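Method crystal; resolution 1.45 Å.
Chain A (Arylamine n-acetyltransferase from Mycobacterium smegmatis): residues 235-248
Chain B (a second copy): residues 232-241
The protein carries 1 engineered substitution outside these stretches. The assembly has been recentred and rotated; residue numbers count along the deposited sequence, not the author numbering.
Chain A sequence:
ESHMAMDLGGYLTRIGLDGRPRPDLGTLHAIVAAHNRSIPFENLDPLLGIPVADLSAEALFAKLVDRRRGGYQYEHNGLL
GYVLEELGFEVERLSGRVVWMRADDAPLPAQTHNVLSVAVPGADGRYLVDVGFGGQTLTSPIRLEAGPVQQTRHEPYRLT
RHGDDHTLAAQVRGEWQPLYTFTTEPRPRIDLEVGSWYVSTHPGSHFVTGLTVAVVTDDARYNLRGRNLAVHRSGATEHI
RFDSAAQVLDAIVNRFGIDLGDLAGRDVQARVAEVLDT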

# COMPACT_ATOMS: atom_id res chain seq x y z
N GLY A 235 3.39 -6.43 -10.61
CA GLY A 235 4.28 -5.28 -10.71
C GLY A 235 4.61 -4.56 -9.41
O GLY A 235 5.45 -3.65 -9.40
N ALA A 236 3.97 -4.95 -8.31
CA ALA A 236 4.14 -4.23 -7.04
C ALA A 236 3.69 -5.04 -5.84
O ALA A 236 2.78 -5.88 -5.94
N THR A 237 4.34 -4.77 -4.71
CA THR A 237 3.87 -5.26 -3.42
C THR A 237 3.42 -4.02 -2.65
O THR A 237 3.94 -2.93 -2.89
N GLU A 238 2.44 -4.20 -1.77
CA GLU A 238 2.02 -3.15 -0.84
C GLU A 238 2.05 -3.68 0.57
O GLU A 238 1.69 -4.84 0.82
N HIS A 239 2.51 -2.85 1.49
CA HIS A 239 2.46 -3.16 2.91
C HIS A 239 1.73 -2.05 3.63
O HIS A 239 2.21 -0.92 3.71
N ILE A 240 0.53 -2.37 4.12
CA ILE A 240 -0.29 -1.42 4.86
C ILE A 240 -0.15 -1.74 6.34
O ILE A 240 -0.45 -2.86 6.79
N ARG A 241 0.33 -0.76 7.11
CA ARG A 241 0.51 -0.95 8.55
C ARG A 241 -0.55 -0.14 9.30
O ARG A 241 -0.53 1.09 9.31
N PHE A 242 -1.48 -0.85 9.93
CA PHE A 242 -2.53 -0.21 10.71
C PHE A 242 -2.01 0.28 12.05
O PHE A 242 -1.13 -0.33 12.67
N ASP A 243 -2.56 1.41 12.49
CA ASP A 243 -2.13 2.05 13.72
C ASP A 243 -2.52 1.27 14.97
O ASP A 243 -1.73 1.18 15.91
N SER A 244 -3.73 0.71 14.95
CA SER A 244 -4.37 0.13 16.15
C SER A 244 -5.36 -0.98 15.79
O SER A 244 -5.68 -1.20 14.61
N ALA A 245 -5.89 -1.63 16.82
CA ALA A 245 -6.93 -2.66 16.65
C ALA A 245 -8.20 -2.16 15.95
O ALA A 245 -8.82 -2.92 15.20
N ALA A 246 -8.62 -0.91 16.17
CA ALA A 246 -9.83 -0.42 15.49
C ALA A 246 -9.74 -0.43 13.98
O ALA A 246 -10.72 -0.80 13.31
N GLN A 247 -8.59 -0.01 13.44
CA GLN A 247 -8.37 -0.01 11.99
C GLN A 247 -8.31 -1.45 11.47
O GLN A 247 -8.81 -1.73 10.38
N VAL A 248 -7.72 -2.34 12.27
CA VAL A 248 -7.66 -3.77 11.92
C VAL A 248 -9.08 -4.33 11.83
O VAL A 248 -9.45 -4.94 10.84
N HIS B 232 1.01 8.28 3.84
CA HIS B 232 0.52 8.51 5.20
C HIS B 232 -0.93 8.94 5.08
O HIS B 232 -1.25 9.90 4.38
N ARG B 233 -1.81 8.20 5.74
CA ARG B 233 -3.22 8.56 5.80
C ARG B 233 -3.76 8.33 7.21
O ARG B 233 -3.02 7.88 8.09
N SER B 234 -5.02 8.67 7.42
CA SER B 234 -5.62 8.51 8.74
C SER B 234 -5.69 7.04 9.14
O SER B 234 -6.36 6.25 8.48
N GLY B 235 -4.98 6.70 10.21
CA GLY B 235 -5.04 5.36 10.79
C GLY B 235 -4.08 4.34 10.21
O GLY B 235 -3.98 3.23 10.73
N ALA B 236 -3.35 4.71 9.15
CA ALA B 236 -2.45 3.76 8.49
C ALA B 236 -1.28 4.43 7.78
O ALA B 236 -1.38 5.59 7.35
N THR B 237 -0.18 3.70 7.66
CA THR B 237 0.88 4.03 6.71
C THR B 237 0.91 2.92 5.66
O THR B 237 0.51 1.79 5.94
N GLU B 238 1.35 3.26 4.46
CA GLU B 238 1.54 2.26 3.41
C GLU B 238 2.93 2.40 2.84
O GLU B 238 3.46 3.50 2.73
N HIS B 239 3.49 1.27 2.44
CA HIS B 239 4.73 1.22 1.68
C HIS B 239 4.49 0.35 0.46
O HIS B 239 4.26 -0.86 0.59
N ILE B 240 4.51 0.97 -0.72
CA ILE B 240 4.37 0.26 -1.99
C ILE B 240 5.74 0.14 -2.63
O ILE B 240 6.43 1.15 -2.80
N ARG B 241 6.13 -1.09 -2.95
CA ARG B 241 7.41 -1.34 -3.60
C ARG B 241 7.18 -1.75 -5.05
O ARG B 241 6.62 -2.82 -5.33

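Two copies of the same strand pair antiparallel, with His A239 opposite His B239 at the centre. The strand axes come within 4.6 Å and their directions differ by 167°. Along each strand, side chains alternate between the two faces of the shared sheet.

Backbone hydrogen bonds set this register. His A239 N donates to His B239 O at 2.8 Å, and His B239 N donates to His A239 O at 2.8 Å. Thr A237 pairs with Arg B241 and Arg A241 with Thr B237 in the same two-bond manner. One further bond runs from Asp A243 N to Gly B235 O, at 2.9 Å.

The apolar contacts lie on the face that carries Glu A238, Ile A240, Phe A242, Ala B236, Glu B238 and Ile B240. Both isoleucines are m at chi1 and t at chi2. Ile A240 CG2 lies 4.2 Å from Ala B236 CB. Ile B240 CG2 lies 4.2 Å from Ala A236 CB, although the CA-to-CB bond of Ala A236 points sideways. Phe A242 is m at chi1, and its CD2 is 4.1 Å from Ala B236 CB. The glutamates add their aliphatic parts: Glu A238 CG is 3.8 Å from Ile B240 CG1, and Glu B238 CG is 3.9 Å from Ile A240 CG1.

The two glutamates share a rotamer, m then t, and their carboxylates meet through a water. Water 1 donates to Glu A238 OE1 at 2.6 Å and to Glu B238 OE1 at 2.7 Å. It thus links the two carboxylates by donating a hydrogen bond to each. Arg B233 is p at chi1. Its CA-to-CB bond points sideways, but its end comes nearer chain A, where NH2 lies 4.0 Å from Ile A240 CG2. Its charge faces Glu B238 in a salt bridge within chain B; the carboxylate oxygen lies well out of the guanidinium plane.

The other face carries Thr A237, His A239, Arg A241, Thr B237, His B239 and Arg B241. Thr B237 is p and Thr A237 is m. Thr B237 OG1 lies 3.7 Å from Arg A241 CB. Arg A241 and Arg B241 are t from chi1 to chi3, and their ends lead away from the partner strand. The paired histidines differ: His A239 is m and His B239 is t. Water 2 donates to His A239 O at 3.1 Å and also hydrogen-bonds Thr B237 OG1 at 3.0 Å, joining the chains again.

At the turn, Gly B235 leaves room for Gln A247, whose CA-to-CB bond points toward chain B, with chi1 m and chi2 p. Gln A247 CG is 3.5 Å from Gly B235 O. A CB on Gly B235 would clash with that CG, and its backbone angles alone call for glycine. Gln A247 NE2 gives a weak hydrogen bond to Ser A244 OG at 2.5 Å. Ser A244, p at chi1, caps the helix through a weak bond from Ala A246 N to its OG at 3.4 Å.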

# COMPACT_ATOMS: atom_id res chain seq x y z
CB ALA A 236 3.35 -2.91 -7.06
CB THR A 237 5.01 -5.97 -2.68
OG1 THR A 237 5.42 -7.12 -3.44
CG2 THR A 237 4.58 -6.43 -1.30
CB GLU A 238 0.60 -2.68 -1.15
CG GLU A 238 0.32 -2.39 -2.61
CD GLU A 238 -1.11 -1.97 -2.87
OE1 GLU A 238 -1.89 -1.77 -1.91
OE2 GLU A 238 -1.46 -1.84 -4.06
CB HIS A 239 3.87 -3.39 3.47
CG HIS A 239 4.55 -4.59 2.88
ND1 HIS A 239 4.01 -5.86 2.95
CD2 HIS A 239 5.72 -4.72 2.21
CE1 HIS A 239 4.81 -6.71 2.35
NE2 HIS A 239 5.86 -6.05 1.89
CB ILE A 240 -1.76 -1.48 4.37
CG1 ILE A 240 -1.84 -1.11 2.88
CG2 ILE A 240 -2.65 -0.58 5.22
CD1 ILE A 240 -3.07 -1.62 2.16
CB ARG A 241 1.92 -0.53 8.98
CG ARG A 241 2.22 -0.76 10.46
CD ARG A 241 3.55 -0.11 10.88
NE ARG A 241 3.85 -0.36 12.29
CZ ARG A 241 3.33 0.32 13.31
NH1 ARG A 241 2.45 1.30 13.11
NH2 ARG A 241 3.68 0.00 14.55
CB PHE A 242 -3.69 -1.19 10.87
CG PHE A 242 -4.39 -1.50 9.58
CD1 PHE A 242 -4.34 -2.79 9.03
CD2 PHE A 242 -5.06 -0.50 8.88
CE1 PHE A 242 -4.97 -3.06 7.82
CE2 PHE A 242 -5.70 -0.77 7.68
CZ PHE A 242 -5.65 -2.06 7.14
CB ASP A 243 -2.72 3.45 13.82
CG ASP A 243 -1.91 4.49 13.07
OD1 ASP A 243 -0.85 4.15 12.48
OD2 ASP A 243 -2.34 5.66 13.08
CB SER A 244 -5.11 1.22 16.94
OG SER A 244 -6.33 1.56 16.28
CB ALA A 245 -7.26 -3.31 17.99
CB ALA A 246 -10.24 0.98 15.99
CB GLN A 247 -7.08 0.73 11.61
CG GLN A 247 -7.17 2.25 11.68
CD GLN A 247 -6.94 2.79 13.08
OE1 GLN A 247 -7.56 3.79 13.47
NE2 GLN A 247 -6.06 2.16 13.84
CB VAL A 248 -6.78 -4.58 12.91
CG1 VAL A 248 -6.88 -6.09 12.59
CG2 VAL A 248 -5.33 -4.14 12.82
CB HIS B 232 1.33 9.61 5.91
CG HIS B 232 2.67 9.15 6.38
ND1 HIS B 232 3.45 9.90 7.24
CD2 HIS B 232 3.37 8.02 6.14
CE1 HIS B 232 4.58 9.26 7.49
NE2 HIS B 232 4.55 8.11 6.84
CB ARG B 233 -4.03 7.81 4.74
CG ARG B 233 -3.98 6.30 4.88
CD ARG B 233 -4.59 5.60 3.69
NE ARG B 233 -4.64 4.17 3.93
CZ ARG B 233 -5.34 3.28 3.23
NH1 ARG B 233 -6.08 3.67 2.18
NH2 ARG B 233 -5.30 2.00 3.58
CB SER B 234 -7.01 9.13 8.80
OG SER B 234 -7.66 8.77 10.01
CB ALA B 236 -3.24 2.89 7.52
CB THR B 237 2.28 4.15 7.36
OG1 THR B 237 2.67 2.89 7.93
CG2 THR B 237 2.32 5.23 8.44
CB GLU B 238 0.53 2.43 2.28
CG GLU B 238 -0.90 2.65 2.70
CD GLU B 238 -1.86 2.67 1.55
OE1 GLU B 238 -1.44 2.58 0.37
OE2 GLU B 238 -3.08 2.76 1.81
CB HIS B 239 5.88 0.69 2.54
CG HIS B 239 7.09 0.26 1.77
ND1 HIS B 239 7.50 0.88 0.60
CD2 HIS B 239 7.99 -0.72 2.01
CE1 HIS B 239 8.60 0.29 0.16
NE2 HIS B 239 8.92 -0.68 1.00
CB ILE B 240 3.38 0.97 -2.93
CG1 ILE B 240 1.98 1.01 -2.29
CG2 ILE B 240 3.35 0.28 -4.30
CD1 ILE B 240 0.92 1.75 -3.08
CB ARG B 241 8.21 -2.41 -2.86
CG ARG B 241 9.61 -2.61 -3.40
CD ARG B 241 10.21 -3.92 -2.87
NE ARG B 241 11.61 -4.10 -3.25
CZ ARG B 241 12.03 -4.64 -4.39
NH1 ARG B 241 11.16 -5.04 -5.31
NH2 ARG B 241 13.33 -4.77 -4.61
O HOH W 1 -2.40 0.74 -1.36
O HOH W 2 3.58 0.84 5.93